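Local coordinates for periplasmic sugar-binding protein (Chloroflexus aurantiacus, PDB 4RXU) that binds D-glucose in its interdomain cleft and probably delivers sugar to an ABC-type carbohydrate transporter, at residues Val33-Thr39 and Val63-Gln69; Glu75-Val79 and Ala102-Ala107; Asn155-Tyr160 and Lys243-Leu249. All coordinates share one frame. Residue numbers count along the deposited sequence, not the author numbering.

Overall arrangement
Following the chain from its N terminus, contact 1 comes first: strand 29-37 leaves for helix 44-59 and returns as strand 61-67, so pairing of 33-39 with 63-69 closes a beta-alpha-beta unit. Helix 72-84 follows directly, and contact 2 sets it beside helix 101-109 after the chain has passed through strand 89-92. The two contacts adjoin, their centres about 12 Å apart, and both build the N-terminal lobe. Contact 3 closes a longer excursion, between strands 155-159 and 246-249, in the other lobe; its centre is about 37 Å from that of contact 1 and about 41 Å from that of contact 2. The three loops run in series, none enclosing or crossing another.

Contact 1: residues Val33-Thr39 and Val63-Gln69; sequences VGIVLPT and VEILFSQ
Apolar side chains on one sheet face form the centre: Ile35 (m, t) puts CD1 3.7 Å from Val63 CG1 and 4.0 Å from Ile65 CG1, while Leu37 (m, t) brings CD1 4.1 Å from Ile65 CG2 and CB 3.6 Å from Phe67 CE2. Beta-branched Ile and Val suit the extended backbone. The strands run parallel, axes 4.7 Å apart at 22°, with Ile35 opposite Ile65, Val36 opposite Leu66 and Leu37 opposite Phe67. Hydrogen bonds of 2.9 Å alternate: Ile35 N to Glu64 O, Leu66 N to Ile35 O, Leu37 N to Leu66 O, and Ser68 N to Leu37 O. At the outer end one water bridges Val33 O (2.6 Å) and Glu64 N (2.8 Å). Beyond the strands, Thr39 OG1 bonds Asp41 N, its side chain about 6 Å from bound glucose at the nearest. This is a classic beta-alpha-beta unit of the periplasmic-binding-protein fold: helix 44-59 covers the Ile35 face, helix 72-84 the Val36 face, and strand 89-92 pairs along the other edge of strand 29-37.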
loop_
_atom_site.group_PDB
_atom_site.type_symbol
_atom_site.label_atom_id
_atom_site.label_comp_id
_atom_site.label_asym_id
_atom_site.label_seq_id
_atom_site.Cartn_x
_atom_site.Cartn_y
_atom_site.Cartn_z
ATOM N N VAL A 33 23.092 7.120 8.455
ATOM C CA VAL A 33 21.833 6.497 8.036
ATOM C C VAL A 33 21.596 6.918 6.583
ATOM O O VAL A 33 21.920 8.049 6.203
ATOM C CB VAL A 33 20.640 6.938 8.905
ATOM C CG1 VAL A 33 19.348 6.277 8.429
ATOM C CG2 VAL A 33 20.889 6.596 10.356
ATOM N N GLY A 34 21.033 6.006 5.793
ATOM C CA GLY A 34 20.632 6.291 4.428
ATOM C C GLY A 34 19.237 5.756 4.218
ATOM O O GLY A 34 18.857 4.735 4.809
ATOM N N ILE A 35 18.455 6.496 3.434
ATOM C CA ILE A 35 17.079 6.140 3.120
ATOM C C ILE A 35 16.959 5.884 1.632
ATOM O O ILE A 35 17.400 6.717 0.837
ATOM C CB ILE A 35 16.103 7.253 3.527
ATOM C CG1 ILE A 35 16.098 7.421 5.052
ATOM C CG2 ILE A 35 14.681 6.955 3.050
ATOM C CD1 ILE A 35 15.440 8.720 5.516
ATOM N N VAL A 36 16.391 4.733 1.260
ATOM C CA VAL A 36 16.173 4.409 -0.157
ATOM C C VAL A 36 14.710 4.152 -0.402
ATOM O O VAL A 36 14.107 3.310 0.266
ATOM C CB VAL A 36 17.039 3.214 -0.634
ATOM C CG1 VAL A 36 16.805 2.875 -2.115
ATOM C CG2 VAL A 36 18.514 3.510 -0.419
ATOM N N LEU A 37 14.139 4.928 -1.319
ATOM C CA LEU A 37 12.706 4.806 -1.682
ATOM C C LEU A 37 12.604 4.383 -3.144
ATOM O O LEU A 37 13.486 4.681 -3.932
ATOM C CB LEU A 37 11.979 6.125 -1.435
ATOM C CG LEU A 37 11.901 6.530 0.055
ATOM C CD1 LEU A 37 11.308 7.931 0.137
ATOM C CD2 LEU A 37 11.112 5.541 0.921
ATOM N N PRO A 38 11.503 3.711 -3.525
ATOM C CA PRO A 38 11.558 2.977 -4.787
ATOM C C PRO A 38 11.372 3.808 -6.040
ATOM O O PRO A 38 12.017 3.533 -7.056
ATOM C CB PRO A 38 10.432 1.948 -4.631
ATOM C CG PRO A 38 9.456 2.633 -3.705
ATOM C CD PRO A 38 10.371 3.274 -2.697
ATOM N N THR A 39 10.505 4.816 -5.982
ATOM C CA THR A 39 10.181 5.602 -7.169
ATOM C C THR A 39 9.452 6.870 -6.781
ATOM O O THR A 39 8.717 6.875 -5.794
ATOM C CB THR A 39 9.320 4.788 -8.183
ATOM O OG1 THR A 39 9.035 5.580 -9.335
ATOM C CG2 THR A 39 8.016 4.318 -7.571
ATOM N N VAL A 63 20.153 13.245 6.781
ATOM C CA VAL A 63 20.159 11.873 6.270
ATOM C C VAL A 63 19.819 11.924 4.777
ATOM O O VAL A 63 18.822 12.537 4.369
ATOM C CB VAL A 63 19.105 11.022 7.003
ATOM C CG1 VAL A 63 18.924 9.656 6.355
ATOM C CG2 VAL A 63 19.432 10.885 8.478
ATOM N N GLU A 64 20.646 11.274 3.964
ATOM C CA GLU A 64 20.426 11.284 2.527
ATOM C C GLU A 64 19.267 10.354 2.147
ATOM O O GLU A 64 19.158 9.241 2.667
ATOM C CB GLU A 64 21.696 10.895 1.758
ATOM C CG GLU A 64 21.558 11.051 0.249
ATOM C CD GLU A 64 22.880 10.923 -0.492
ATOM O OE1 GLU A 64 23.823 10.313 0.064
ATOM O OE2 GLU A 64 22.979 11.431 -1.633
ATOM N N ILE A 65 18.413 10.843 1.249
ATOM C CA ILE A 65 17.317 10.073 0.649
ATOM C C ILE A 65 17.618 9.900 -0.833
ATOM O O ILE A 65 17.841 10.863 -1.539
ATOM C CB ILE A 65 15.965 10.805 0.798
ATOM C CG1 ILE A 65 15.670 11.065 2.291
ATOM C CG2 ILE A 65 14.825 10.016 0.158
ATOM C CD1 ILE A 65 14.461 11.942 2.565
ATOM N N LEU A 66 17.667 8.655 -1.271
ATOM C CA LEU A 66 17.853 8.291 -2.676
ATOM C C LEU A 66 16.628 7.545 -3.183
ATOM O O LEU A 66 16.027 6.736 -2.458
ATOM C CB LEU A 66 19.050 7.363 -2.855
ATOM C CG LEU A 66 20.383 7.992 -2.463
ATOM C CD1 LEU A 66 21.511 6.976 -2.489
ATOM C CD2 LEU A 66 20.716 9.165 -3.363
ATOM N N PHE A 67 16.274 7.816 -4.429
ATOM C CA PHE A 67 15.195 7.085 -5.090
ATOM C C PHE A 67 15.810 6.113 -6.094
ATOM O O PHE A 67 16.824 6.391 -6.716
ATOM C CB PHE A 67 14.189 8.012 -5.806
ATOM C CG PHE A 67 13.212 8.680 -4.878
ATOM C CD1 PHE A 67 13.538 9.862 -4.229
ATOM C CD2 PHE A 67 11.954 8.105 -4.626
ATOM C CE1 PHE A 67 12.645 10.471 -3.365
ATOM C CE2 PHE A 67 11.068 8.708 -3.758
ATOM C CZ PHE A 67 11.413 9.885 -3.129
ATOM N N SER A 68 15.113 5.011 -6.299
ATOM C CA SER A 68 15.560 3.923 -7.148
ATOM C C SER A 68 14.981 3.902 -8.555
ATOM O O SER A 68 15.342 3.035 -9.351
ATOM C CB SER A 68 15.298 2.601 -6.440
ATOM O OG SER A 68 16.003 2.578 -5.200
ATOM N N GLN A 69 14.074 4.823 -8.857
ATOM C CA GLN A 69 13.473 4.947 -10.198
ATOM C C GLN A 69 12.853 3.670 -10.724
ATOM O O GLN A 69 12.878 3.371 -11.924
ATOM C CB GLN A 69 14.504 5.442 -11.163
ATOM C CG GLN A 69 15.124 6.680 -10.592
ATOM C CD GLN A 69 16.292 7.041 -11.381
ATOM O OE1 GLN A 69 17.422 6.690 -11.042
ATOM N NE2 GLN A 69 16.047 7.723 -12.475
HETATM O O HOH W 1 23.016 9.986 4.819
#

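Contact 2: residues Glu75-Val79 and Ala102-Ala107; sequences EKENV and AAAEAA
Two helical segments lie side by side and nearly parallel, their axes 9.3 Å apart at 9°. Backbone angles are helical throughout, and i to i+4 bonds such as Val79 N to Glu75 O (3.0 Å) and Ala106 N to Ala102 O (2.8 Å) hold each turn. No hydrogen bond crosses between them. Glu75 opens the first segment from a buried position, where its charge needs a polar partner: OE2 accepts a hydrogen bond from His95 N. Lys76 makes the closest approach of the two backbones, its CA 5.0 Å from that of Ala103; the methyl of alanine is small enough to permit this, with Ala103 CB 4.2 Å from both Lys76 CA and CG. The lysine chain is extended through chi3 (t, t, t), then turns at chi4 (m), so the side chain reaches over the second helix, CE 3.9 Å from Ala102 CB and NZ 4.4 Å from Ala106 CB. A long side chain suits this margin because its methylenes cover alanine methyls while the ammonium forms a salt bridge with Glu80. One turn on, Val79 (t) points toward the other helix: CG1 lies 3.7 Å from Ala103 O and 4.3 Å from Ala107 CB, and CG2 is 4.2 Å from Ala103 CB. A compact branched residue fills the space beside the alanines. Such near-parallel packing is characteristic of successive helices in a Rossmann-like alpha/beta lobe. Beneath the pair runs strand 89-92, whose Leu90 touches both Val79 and Ala107, while its Ile92 meets Val79 and Glu75.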
loop_
_atom_site.group_PDB
_atom_site.type_symbol
_atom_site.label_atom_id
_atom_site.label_comp_id
_atom_site.label_asym_id
_atom_site.label_seq_id
_atom_site.Cartn_x
_atom_site.Cartn_y
_atom_site.Cartn_z
ATOM N N GLU A 75 18.471 0.507 -7.341
ATOM C CA GLU A 75 18.326 0.358 -5.902
ATOM C C GLU A 75 19.586 -0.220 -5.243
ATOM O O GLU A 75 20.086 0.287 -4.254
ATOM C CB GLU A 75 17.111 -0.524 -5.663
ATOM C CG GLU A 75 16.874 -0.911 -4.225
ATOM C CD GLU A 75 15.686 -1.834 -4.193
ATOM O OE1 GLU A 75 15.900 -3.076 -4.255
ATOM O OE2 GLU A 75 14.546 -1.312 -4.193
ATOM N N LYS A 76 20.118 -1.254 -5.867
ATOM C CA LYS A 76 21.305 -1.883 -5.348
ATOM C C LYS A 76 22.480 -0.906 -5.406
ATOM O O LYS A 76 23.249 -0.832 -4.441
ATOM C CB LYS A 76 21.635 -3.192 -6.075
ATOM C CG LYS A 76 22.775 -3.938 -5.405
ATOM C CD LYS A 76 23.056 -5.251 -6.083
ATOM C CE LYS A 76 23.955 -6.142 -5.236
ATOM N NZ LYS A 76 25.239 -5.430 -5.039
ATOM N N GLU A 77 22.612 -0.178 -6.510
ATOM C CA GLU A 77 23.615 0.875 -6.618
ATOM C C GLU A 77 23.476 1.887 -5.487
ATOM O O GLU A 77 24.461 2.258 -4.848
ATOM C CB GLU A 77 23.507 1.579 -7.973
ATOM C CG GLU A 77 23.805 0.684 -9.164
ATOM C CD GLU A 77 24.296 1.462 -10.368
ATOM O OE1 GLU A 77 24.049 2.685 -10.430
ATOM O OE2 GLU A 77 24.929 0.850 -11.255
ATOM N N ASN A 78 22.247 2.332 -5.245
ATOM C CA ASN A 78 21.977 3.284 -4.193
ATOM C C ASN A 78 22.503 2.763 -2.865
ATOM O O ASN A 78 23.147 3.498 -2.092
ATOM C CB ASN A 78 20.475 3.558 -4.081
ATOM C CG ASN A 78 19.930 4.449 -5.178
ATOM O OD1 ASN A 78 18.693 4.446 -5.408
ATOM N ND2 ASN A 78 20.769 5.248 -5.800
ATOM N N VAL A 79 22.192 1.504 -2.578
ATOM C CA VAL A 79 22.679 0.897 -1.340
ATOM C C VAL A 79 24.206 0.903 -1.324
ATOM O O VAL A 79 24.824 1.238 -0.317
ATOM C CB VAL A 79 22.101 -0.510 -1.143
ATOM C CG1 VAL A 79 22.736 -1.246 0.027
ATOM C CG2 VAL A 79 20.607 -0.394 -0.901
ATOM N N ALA A 102 19.723 -9.175 -2.654
ATOM C CA ALA A 102 21.184 -8.993 -2.786
ATOM C C ALA A 102 21.627 -7.655 -2.192
ATOM O O ALA A 102 22.685 -7.559 -1.573
ATOM C CB ALA A 102 21.644 -9.124 -4.230
ATOM N N ALA A 103 20.801 -6.626 -2.351
ATOM C CA ALA A 103 21.079 -5.324 -1.745
ATOM C C ALA A 103 21.138 -5.379 -0.220
ATOM O O ALA A 103 22.052 -4.811 0.411
ATOM C CB ALA A 103 20.045 -4.310 -2.211
ATOM N N ALA A 104 20.157 -6.077 0.362
ATOM C CA ALA A 104 20.096 -6.241 1.811
ATOM C C ALA A 104 21.342 -7.025 2.286
ATOM O O ALA A 104 21.973 -6.700 3.286
ATOM C CB ALA A 104 18.802 -6.962 2.195
ATOM N N GLU A 105 21.680 -8.073 1.546
ATOM C CA GLU A 105 22.823 -8.903 1.862
ATOM C C GLU A 105 24.120 -8.114 1.776
ATOM O O GLU A 105 25.002 -8.285 2.624
ATOM C CB GLU A 105 22.848 -10.133 0.957
ATOM C CG GLU A 105 21.740 -11.106 1.340
ATOM C CD GLU A 105 21.386 -12.130 0.285
ATOM O OE1 GLU A 105 21.948 -12.126 -0.832
ATOM O OE2 GLU A 105 20.486 -12.941 0.596
ATOM N N ALA A 106 24.222 -7.230 0.787
ATOM C CA ALA A 106 25.404 -6.380 0.656
ATOM C C ALA A 106 25.531 -5.434 1.842
ATOM O O ALA A 106 26.628 -5.189 2.334
ATOM C CB ALA A 106 25.386 -5.592 -0.653
ATOM N N ALA A 107 24.411 -4.892 2.291
ATOM C CA ALA A 107 24.417 -4.029 3.465
ATOM C C ALA A 107 24.859 -4.815 4.679
ATOM O O ALA A 107 25.773 -4.398 5.426
ATOM C CB ALA A 107 23.022 -3.450 3.693
#

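Contact 3: residues Asn155-Tyr160 and Lys243-Leu249; sequences NPLYLY and KGKVYIL
Lys243, in a loop, sets O 3.4 Å from Pro156 CG; its ammonium salt-bridges Asp266. Gly244 has positive phi (72°), a conformation glycine readily adopts, and the chain turns a corner at Lys245, whose O lies 3.5 Å from Pro156 CD. A water links Lys245 O to Asn155 OD1, 2.7 Å from each, while Asn155 ND2 hydrogen-bonds Thr188 O. Val246 puts CG1 3.9 Å from Pro156 CB and CB 4.2 Å from Tyr158 CE1. The strands run parallel, axes 4.8 Å apart at 20°, Leu157 opposite Tyr247 and Leu159 opposite Leu249. They lie inside this lobe's parallel sheet in the periplasmic binding protein fold, with side chains buried under helices on its faces. Tyr247 N donates to Pro156 O (2.9 Å), and Tyr247 O accepts from Tyr158 N (2.8 Å); the Tyr247 ring meets Phe189 edge-to-face and Phe273 with nearly parallel planes, and its OH bonds His149 O. Ile248, opposite Tyr158, packs under helix 253-264 and puts CG2 3.8 Å from Tyr160 CE2. Leu249 N bonds Tyr158 O (2.9 Å), Leu249 O accepts a weak bond from Tyr160 N (3.0 Å), and Leu249 CD2 lies 4.2 Å from Leu159 CD2, under helix 167-185.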
loop_
_atom_site.group_PDB
_atom_site.type_symbol
_atom_site.label_atom_id
_atom_site.label_comp_id
_atom_site.label_asym_id
_atom_site.label_seq_id
_atom_site.Cartn_x
_atom_site.Cartn_y
_atom_site.Cartn_z
ATOM N N ASN A 155 -24.731 -8.970 -6.253
ATOM C CA ASN A 155 -24.082 -7.666 -6.410
ATOM C C ASN A 155 -22.777 -7.789 -7.193
ATOM O O ASN A 155 -21.901 -8.557 -6.794
ATOM C CB ASN A 155 -23.756 -7.104 -5.041
ATOM C CG ASN A 155 -24.985 -6.802 -4.234
ATOM O OD1 ASN A 155 -25.673 -5.833 -4.499
ATOM N ND2 ASN A 155 -25.284 -7.652 -3.264
ATOM N N PRO A 156 -22.629 -7.045 -8.301
ATOM C CA PRO A 156 -21.370 -7.122 -9.028
ATOM C C PRO A 156 -20.170 -6.641 -8.213
ATOM O O PRO A 156 -20.230 -5.571 -7.604
ATOM C CB PRO A 156 -21.592 -6.190 -10.225
ATOM C CG PRO A 156 -23.073 -6.223 -10.438
ATOM C CD PRO A 156 -23.632 -6.244 -9.032
ATOM N N LEU A 157 -19.086 -7.397 -8.319
ATOM C CA LEU A 157 -17.849 -7.136 -7.612
ATOM C C LEU A 157 -16.711 -7.129 -8.619
ATOM O O LEU A 157 -16.518 -8.100 -9.373
ATOM C CB LEU A 157 -17.614 -8.199 -6.527
ATOM C CG LEU A 157 -16.309 -8.058 -5.718
ATOM C CD1 LEU A 157 -16.288 -6.768 -4.927
ATOM C CD2 LEU A 157 -16.163 -9.248 -4.792
ATOM N N TYR A 158 -15.992 -6.019 -8.652
ATOM C CA TYR A 158 -14.838 -5.851 -9.506
ATOM C C TYR A 158 -13.599 -5.773 -8.611
ATOM O O TYR A 158 -13.527 -4.924 -7.707
ATOM C CB TYR A 158 -14.997 -4.584 -10.341
ATOM C CG TYR A 158 -16.102 -4.709 -11.386
ATOM C CD1 TYR A 158 -17.449 -4.564 -11.048
ATOM C CD2 TYR A 158 -15.792 -4.988 -12.706
ATOM C CE1 TYR A 158 -18.458 -4.680 -12.007
ATOM C CE2 TYR A 158 -16.789 -5.120 -13.669
ATOM C CZ TYR A 158 -18.125 -4.971 -13.320
ATOM O OH TYR A 158 -19.111 -5.108 -14.298
ATOM N N LEU A 159 -12.648 -6.671 -8.846
ATOM C CA LEU A 159 -11.435 -6.771 -8.012
ATOM C C LEU A 159 -10.261 -6.131 -8.711
ATOM O O LEU A 159 -10.100 -6.298 -9.929
ATOM C CB LEU A 159 -11.091 -8.247 -7.754
ATOM C CG LEU A 159 -12.168 -9.101 -7.064
ATOM C CD1 LEU A 159 -11.780 -10.570 -7.076
ATOM C CD2 LEU A 159 -12.490 -8.623 -5.648
ATOM N N TYR A 160 -9.426 -5.420 -7.947
ATOM C CA TYR A 160 -8.189 -4.833 -8.479
ATOM C C TYR A 160 -7.093 -4.993 -7.447
ATOM O O TYR A 160 -7.347 -5.167 -6.253
ATOM C CB TYR A 160 -8.374 -3.353 -8.867
ATOM C CG TYR A 160 -9.424 -3.221 -9.958
ATOM C CD1 TYR A 160 -9.094 -3.475 -11.294
ATOM C CD2 TYR A 160 -10.755 -2.926 -9.650
ATOM C CE1 TYR A 160 -10.046 -3.379 -12.311
ATOM C CE2 TYR A 160 -11.720 -2.862 -10.655
ATOM C CZ TYR A 160 -11.359 -3.084 -11.984
ATOM O OH TYR A 160 -12.315 -3.001 -12.979
ATOM N N LYS A 243 -23.634 -4.650 -14.219
ATOM C CA LYS A 243 -23.431 -3.296 -13.763
ATOM C C LYS A 243 -24.523 -2.921 -12.795
ATOM O O LYS A 243 -24.801 -3.668 -11.857
ATOM C CB LYS A 243 -23.323 -2.363 -14.963
ATOM C CG LYS A 243 -22.066 -2.683 -15.741
ATOM C CD LYS A 243 -21.995 -2.018 -17.076
ATOM C CE LYS A 243 -20.854 -2.628 -17.861
ATOM N NZ LYS A 243 -20.598 -1.860 -19.086
ATOM N N GLY A 244 -25.141 -1.765 -13.006
ATOM C CA GLY A 244 -26.062 -1.219 -12.040
ATOM C C GLY A 244 -25.323 -0.718 -10.814
ATOM O O GLY A 244 -24.497 0.175 -10.881
ATOM N N LYS A 245 -25.643 -1.302 -9.680
ATOM C CA LYS A 245 -25.009 -0.913 -8.429
ATOM C C LYS A 245 -23.862 -1.848 -8.124
ATOM O O LYS A 245 -24.083 -3.025 -7.819
ATOM C CB LYS A 245 -26.021 -0.993 -7.314
ATOM C CG LYS A 245 -25.508 -0.492 -5.990
ATOM C CD LYS A 245 -26.686 -0.002 -5.200
ATOM C CE LYS A 245 -26.698 -0.683 -3.872
ATOM N NZ LYS A 245 -28.012 -0.411 -3.244
ATOM N N VAL A 246 -22.639 -1.322 -8.141
ATOM C CA VAL A 246 -21.465 -2.169 -8.204
ATOM C C VAL A 246 -20.489 -1.835 -7.102
ATOM O O VAL A 246 -20.521 -0.764 -6.521
ATOM C CB VAL A 246 -20.767 -2.100 -9.582
ATOM C CG1 VAL A 246 -21.766 -2.335 -10.709
ATOM C CG2 VAL A 246 -20.032 -0.782 -9.780
ATOM N N TYR A 247 -19.618 -2.800 -6.842
ATOM C CA TYR A 247 -18.686 -2.795 -5.717
ATOM C C TYR A 247 -17.282 -3.003 -6.279
ATOM O O TYR A 247 -17.051 -3.950 -7.033
ATOM C CB TYR A 247 -19.112 -3.895 -4.732
ATOM C CG TYR A 247 -20.431 -3.529 -4.159
ATOM C CD1 TYR A 247 -21.621 -3.832 -4.836
ATOM C CD2 TYR A 247 -20.511 -2.812 -2.982
ATOM C CE1 TYR A 247 -22.845 -3.423 -4.336
ATOM C CE2 TYR A 247 -21.743 -2.412 -2.466
ATOM C CZ TYR A 247 -22.897 -2.725 -3.152
ATOM O OH TYR A 247 -24.110 -2.325 -2.653
ATOM N N ILE A 248 -16.364 -2.101 -5.935
ATOM C CA ILE A 248 -15.047 -2.056 -6.544
ATOM C C ILE A 248 -13.967 -2.061 -5.460
ATOM O O ILE A 248 -13.889 -1.156 -4.627
ATOM C CB ILE A 248 -14.850 -0.796 -7.388
ATOM C CG1 ILE A 248 -15.950 -0.664 -8.456
ATOM C CG2 ILE A 248 -13.443 -0.775 -8.007
ATOM C CD1 ILE A 248 -16.064 0.712 -9.070
ATOM N N LEU A 249 -13.160 -3.120 -5.470
ATOM C CA LEU A 249 -11.990 -3.239 -4.580
ATOM C C LEU A 249 -10.821 -2.587 -5.302
ATOM O O LEU A 249 -10.127 -3.249 -6.064
ATOM C CB LEU A 249 -11.668 -4.701 -4.267
ATOM C CG LEU A 249 -10.476 -4.841 -3.301
ATOM C CD1 LEU A 249 -10.852 -4.459 -1.873
ATOM C CD2 LEU A 249 -9.952 -6.258 -3.363
HETATM O O HOH W 2 -26.355 -4.046 -2.547
HETATM O O HOH W 3 -26.073 -4.537 -6.877
#